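PDB 5BU9: beta-N-acetylhexosaminidase from Beutenbergia cavernae, which probably hydrolyses terminal non-reducing N-acetyl-D-hexosamine residues from N-acetyl-beta-D-hexosaminides, as a member of glycoside hydrolase family 3. Local coordinates for residues R175-L189 and F217-S231. Numbering follows the deposited sequence.
Sequences RASGVETVIKHFPGL and FAAGIDAGAAFVMTS
Phe186 and Phe217 meet in an offset edge-to-face pair, planes at 69°, with Phe186 CD1 3.5 Å from Phe217 CG. Phe186 CA also lies over the Phe217 face, while Ile183 CD1 reaches that ring's edge, 3.7 Å from Phe217 CD1. Ile183 holds CG1 between its backbone N and carbonyl carbon (chi1 57°), carrying CD1 toward the helix; Gly220 suits the site because a CB there would strike that methyl. An alanine in place of Phe217 would probably leave a gap beside the cis Lys184-His185 peptide and the Phe186 edge without its aromatic face. Parallel strands 180-186 and 227-230 of the TIM-barrel domain share four backbone bonds, including Met229 N to Ile183 O (2.8 Å); a beta bulge before Phe186 shifts the register. The partly exposed rim is looser and suits long charged chains: Arg175 NE bridges to Glu180 OE2 (3.0 Å), one water joins Arg175 NH2, Ala226 N, Glu180 OE2 and Thr181 O, and another links NH2 to Gly220 O. Lys184 NZ salt-bridges Glu81 and hydrogen-bonds Leu130 O; His185 ND1 hydrogen-bonds Asp135. Both side chains also hydrogen-bond a glycerol, probably from the crystallisation liquor. This chemistry suggests an apolar helix-strand interface behind a polar site, probably part of the sugar pocket.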
loop_
_atom_site.group_PDB
_atom_site.type_symbol
_atom_site.label_atom_id
_atom_site.label_comp_id
_atom_site.label_asym_id
_atom_site.label_seq_id
_atom_site.Cartn_x
_atom_site.Cartn_y
_atom_site.Cartn_z
ATOM N N ARG A 175 5.708 13.235 -5.492
ATOM C CA ARG A 175 4.647 14.234 -5.348
ATOM C C ARG A 175 4.827 15.388 -6.334
ATOM O O ARG A 175 3.842 15.881 -6.859
ATOM C CB ARG A 175 4.599 14.802 -3.924
ATOM C CG ARG A 175 4.215 13.790 -2.865
ATOM C CD ARG A 175 3.850 14.401 -1.486
ATOM N NE ARG A 175 3.719 13.285 -0.550
ATOM C CZ ARG A 175 4.624 12.970 0.369
ATOM N NH1 ARG A 175 5.701 13.732 0.521
ATOM N NH2 ARG A 175 4.443 11.910 1.151
ATOM N N ALA A 176 6.070 15.813 -6.597
ATOM C CA ALA A 176 6.302 16.949 -7.509
ATOM C C ALA A 176 5.846 16.605 -8.922
ATOM O O ALA A 176 5.570 17.495 -9.723
ATOM C CB ALA A 176 7.784 17.380 -7.518
ATOM N N SER A 177 5.762 15.311 -9.224
ATOM C CA SER A 177 5.248 14.871 -10.518
ATOM C C SER A 177 3.788 14.377 -10.470
ATOM O O SER A 177 3.314 13.793 -11.432
ATOM C CB SER A 177 6.153 13.779 -11.085
ATOM O OG SER A 177 7.380 14.351 -11.519
ATOM N N GLY A 178 3.080 14.629 -9.367
ATOM C CA GLY A 178 1.673 14.274 -9.256
ATOM C C GLY A 178 1.363 12.856 -8.801
ATOM O O GLY A 178 0.240 12.377 -8.952
ATOM N N VAL A 179 2.356 12.177 -8.230
ATOM C CA VAL A 179 2.171 10.800 -7.760
ATOM C C VAL A 179 2.340 10.733 -6.266
ATOM O O VAL A 179 3.437 10.985 -5.761
ATOM C CB VAL A 179 3.167 9.819 -8.411
ATOM C CG1 VAL A 179 2.792 8.409 -8.008
ATOM C CG2 VAL A 179 3.175 9.981 -9.902
ATOM N N GLU A 180 1.274 10.373 -5.551
ATOM C CA GLU A 180 1.374 10.224 -4.106
ATOM C C GLU A 180 2.101 8.942 -3.776
ATOM O O GLU A 180 2.162 8.035 -4.606
ATOM C CB GLU A 180 -0.009 10.239 -3.440
ATOM C CG GLU A 180 -0.474 11.663 -3.043
ATOM C CD GLU A 180 0.365 12.296 -1.912
ATOM O OE1 GLU A 180 0.055 13.457 -1.532
ATOM O OE2 GLU A 180 1.318 11.639 -1.399
ATOM N N THR A 181 2.649 8.869 -2.565
ATOM C CA THR A 181 3.393 7.690 -2.142
ATOM C C THR A 181 2.717 7.002 -0.950
ATOM O O THR A 181 1.857 7.586 -0.285
ATOM C CB THR A 181 4.826 8.065 -1.778
ATOM O OG1 THR A 181 4.811 9.262 -0.988
ATOM C CG2 THR A 181 5.644 8.312 -3.066
ATOM N N VAL A 182 3.071 5.742 -0.731
ATOM C CA VAL A 182 2.627 4.987 0.433
ATOM C C VAL A 182 3.847 4.491 1.188
ATOM O O VAL A 182 4.555 3.642 0.681
ATOM C CB VAL A 182 1.762 3.819 0.006
ATOM C CG1 VAL A 182 1.276 3.041 1.236
ATOM C CG2 VAL A 182 0.581 4.334 -0.869
ATOM N N ILE A 183 4.138 5.012 2.375
ATOM C CA ILE A 183 5.340 4.516 3.062
ATOM C C ILE A 183 5.013 3.132 3.638
ATOM O O ILE A 183 3.890 2.892 4.096
ATOM C CB ILE A 183 5.848 5.524 4.129
ATOM C CG1 ILE A 183 4.778 5.840 5.156
ATOM C CG2 ILE A 183 6.271 6.831 3.463
ATOM C CD1 ILE A 183 5.336 6.607 6.316
ATOM N N LYS A 184 5.954 2.198 3.557
ATOM C CA LYS A 184 5.670 0.796 3.917
ATOM C C LYS A 184 6.932 0.149 4.537
ATOM O O LYS A 184 8.036 0.643 4.287
ATOM C CB LYS A 184 5.195 0.051 2.677
ATOM C CG LYS A 184 6.237 -0.096 1.559
ATOM C CD LYS A 184 5.546 -0.705 0.346
ATOM C CE LYS A 184 6.531 -1.197 -0.683
ATOM N NZ LYS A 184 5.858 -1.702 -1.948
ATOM N N HIS A 185 6.815 -0.892 5.364
ATOM C CA HIS A 185 5.572 -1.499 5.840
ATOM C C HIS A 185 5.499 -1.391 7.358
ATOM O O HIS A 185 6.237 -2.071 8.061
ATOM C CB HIS A 185 5.493 -2.999 5.459
ATOM C CG HIS A 185 5.936 -3.314 4.066
ATOM N ND1 HIS A 185 7.245 -3.192 3.652
ATOM C CD2 HIS A 185 5.245 -3.792 2.998
ATOM C CE1 HIS A 185 7.339 -3.565 2.386
ATOM N NE2 HIS A 185 6.141 -3.943 1.965
ATOM N N PHE A 186 4.595 -0.566 7.859
ATOM C CA PHE A 186 4.532 -0.243 9.276
ATOM C C PHE A 186 4.099 -1.465 10.095
ATOM O O PHE A 186 3.156 -2.162 9.719
ATOM C CB PHE A 186 3.561 0.926 9.488
ATOM C CG PHE A 186 3.574 1.467 10.856
ATOM C CD1 PHE A 186 4.424 2.504 11.184
ATOM C CD2 PHE A 186 2.738 0.952 11.824
ATOM C CE1 PHE A 186 4.451 3.038 12.455
ATOM C CE2 PHE A 186 2.760 1.487 13.135
ATOM C CZ PHE A 186 3.619 2.520 13.438
ATOM N N PRO A 187 4.760 -1.722 11.229
ATOM C CA PRO A 187 5.792 -0.900 11.901
ATOM C C PRO A 187 7.245 -1.199 11.511
ATOM O O PRO A 187 8.174 -0.668 12.143
ATOM C CB PRO A 187 5.572 -1.229 13.391
ATOM C CG PRO A 187 5.110 -2.689 13.366
ATOM C CD PRO A 187 4.283 -2.839 12.073
ATOM N N GLY A 188 7.446 -1.997 10.473
ATOM C CA GLY A 188 8.783 -2.298 9.985
ATOM C C GLY A 188 8.979 -3.773 9.663
ATOM O O GLY A 188 8.811 -4.638 10.512
ATOM N N LEU A 189 9.336 -4.068 8.420
ATOM C CA LEU A 189 9.470 -5.449 7.957
ATOM C C LEU A 189 10.931 -5.824 7.753
ATOM O O LEU A 189 11.232 -6.910 7.259
ATOM C CB LEU A 189 8.695 -5.622 6.652
ATOM C CG LEU A 189 7.992 -6.917 6.287
ATOM C CD1 LEU A 189 7.315 -7.554 7.490
ATOM C CD2 LEU A 189 6.963 -6.612 5.203
ATOM N N PHE A 217 9.287 5.835 10.236
ATOM C CA PHE A 217 7.916 6.056 9.762
ATOM C C PHE A 217 7.432 7.383 10.284
ATOM O O PHE A 217 6.786 8.116 9.543
ATOM C CB PHE A 217 6.966 4.913 10.163
ATOM C CG PHE A 217 7.171 3.668 9.348
ATOM C CD1 PHE A 217 6.849 3.651 8.003
ATOM C CD2 PHE A 217 7.754 2.552 9.897
ATOM C CE1 PHE A 217 7.050 2.526 7.210
ATOM C CE2 PHE A 217 7.967 1.400 9.116
ATOM C CZ PHE A 217 7.616 1.398 7.766
ATOM N N ALA A 218 7.759 7.697 11.543
ATOM C CA ALA A 218 7.387 8.987 12.134
ATOM C C ALA A 218 7.912 10.115 11.257
ATOM O O ALA A 218 7.154 11.024 10.918
ATOM C CB ALA A 218 7.901 9.119 13.574
ATOM N N ALA A 219 9.182 10.033 10.843
ATOM C CA ALA A 219 9.759 11.068 9.981
ATOM C C ALA A 219 9.055 11.138 8.610
ATOM O O ALA A 219 8.976 12.205 8.010
ATOM C CB ALA A 219 11.244 10.840 9.796
ATOM N N GLY A 220 8.537 10.011 8.129
ATOM C CA GLY A 220 7.759 9.994 6.901
ATOM C C GLY A 220 6.423 10.705 7.077
ATOM O O GLY A 220 5.982 11.474 6.219
ATOM N N ILE A 221 5.782 10.437 8.206
ATOM C CA ILE A 221 4.510 11.044 8.551
ATOM C C ILE A 221 4.676 12.558 8.778
ATOM O O ILE A 221 3.888 13.358 8.279
ATOM C CB ILE A 221 3.919 10.352 9.789
ATOM C CG1 ILE A 221 3.586 8.898 9.445
ATOM C CG2 ILE A 221 2.720 11.167 10.341
ATOM C CD1 ILE A 221 3.534 7.991 10.628
ATOM N N ASP A 222 5.709 12.940 9.524
ATOM C CA ASP A 222 5.966 14.350 9.818
ATOM C C ASP A 222 6.287 15.112 8.561
ATOM O O ASP A 222 5.999 16.305 8.457
ATOM C CB ASP A 222 7.115 14.521 10.820
ATOM C CG ASP A 222 6.728 14.087 12.222
ATOM O OD1 ASP A 222 5.509 13.862 12.460
ATOM O OD2 ASP A 222 7.643 13.958 13.069
ATOM N N ALA A 223 6.887 14.425 7.600
ATOM C CA ALA A 223 7.254 15.090 6.366
ATOM C C ALA A 223 6.096 15.083 5.376
ATOM O O ALA A 223 6.271 15.493 4.250
ATOM C CB ALA A 223 8.484 14.447 5.751
ATOM N N GLY A 224 4.920 14.619 5.791
ATOM C CA GLY A 224 3.717 14.827 5.010
ATOM C C GLY A 224 3.058 13.601 4.371
ATOM O O GLY A 224 2.149 13.757 3.556
ATOM N N ALA A 225 3.503 12.395 4.735
ATOM C CA ALA A 225 2.958 11.150 4.181
ATOM C C ALA A 225 1.422 11.113 4.262
ATOM O O ALA A 225 0.858 11.441 5.296
ATOM C CB ALA A 225 3.549 9.957 4.906
ATOM N N ALA A 226 0.765 10.728 3.169
ATOM C CA ALA A 226 -0.694 10.753 3.062
ATOM C C ALA A 226 -1.279 9.345 3.117
ATOM O O ALA A 226 -2.488 9.179 3.284
ATOM C CB ALA A 226 -1.112 11.436 1.768
ATOM N N PHE A 227 -0.411 8.357 2.902
ATOM C CA PHE A 227 -0.750 6.921 2.907
ATOM C C PHE A 227 0.350 6.164 3.638
ATOM O O PHE A 227 1.552 6.410 3.423
ATOM C CB PHE A 227 -0.869 6.326 1.489
ATOM C CG PHE A 227 -1.973 6.917 0.646
ATOM C CD1 PHE A 227 -1.813 8.158 0.035
ATOM C CD2 PHE A 227 -3.160 6.205 0.429
ATOM C CE1 PHE A 227 -2.831 8.713 -0.756
ATOM C CE2 PHE A 227 -4.196 6.744 -0.348
ATOM C CZ PHE A 227 -4.039 8.009 -0.944
ATOM N N VAL A 228 -0.064 5.228 4.481
ATOM C CA VAL A 228 0.848 4.308 5.148
ATOM C C VAL A 228 0.351 2.889 4.914
ATOM O O VAL A 228 -0.843 2.607 5.086
ATOM C CB VAL A 228 0.961 4.597 6.659
ATOM C CG1 VAL A 228 1.770 3.501 7.325
ATOM C CG2 VAL A 228 1.567 6.003 6.914
HETATM N N MSE A 229 1.261 1.995 4.551
HETATM C CA MSE A 229 0.929 0.566 4.447
HETATM C C MSE A 229 1.408 -0.228 5.670
HETATM O O MSE A 229 2.521 -0.034 6.163
HETATM C CB MSE A 229 1.516 -0.050 3.169
HETATM C CG MSE A 229 1.318 -1.543 3.095
HETATM SE SE MSE A 229 2.104 -2.335 1.495
HETATM C CE MSE A 229 0.857 -1.695 0.206
ATOM N N THR A 230 0.555 -1.116 6.159
ATOM C CA THR A 230 0.862 -1.963 7.308
ATOM C C THR A 230 1.353 -3.357 6.866
ATOM O O THR A 230 0.933 -3.882 5.822
ATOM C CB THR A 230 -0.375 -2.139 8.204
ATOM O OG1 THR A 230 -1.445 -2.620 7.383
ATOM C CG2 THR A 230 -0.792 -0.790 8.899
ATOM N N SER A 231 2.258 -3.906 7.680
ATOM C CA SER A 231 2.762 -5.278 7.677
ATOM C C SER A 231 1.739 -6.305 8.178
ATOM O O SER A 231 0.881 -5.957 8.987
ATOM C CB SER A 231 3.985 -5.319 8.593
ATOM O OG SER A 231 4.459 -6.609 8.845
HETATM O O HOH W 1 1.912 10.138 0.930
HETATM O O HOH W 2 6.543 11.357 3.281
#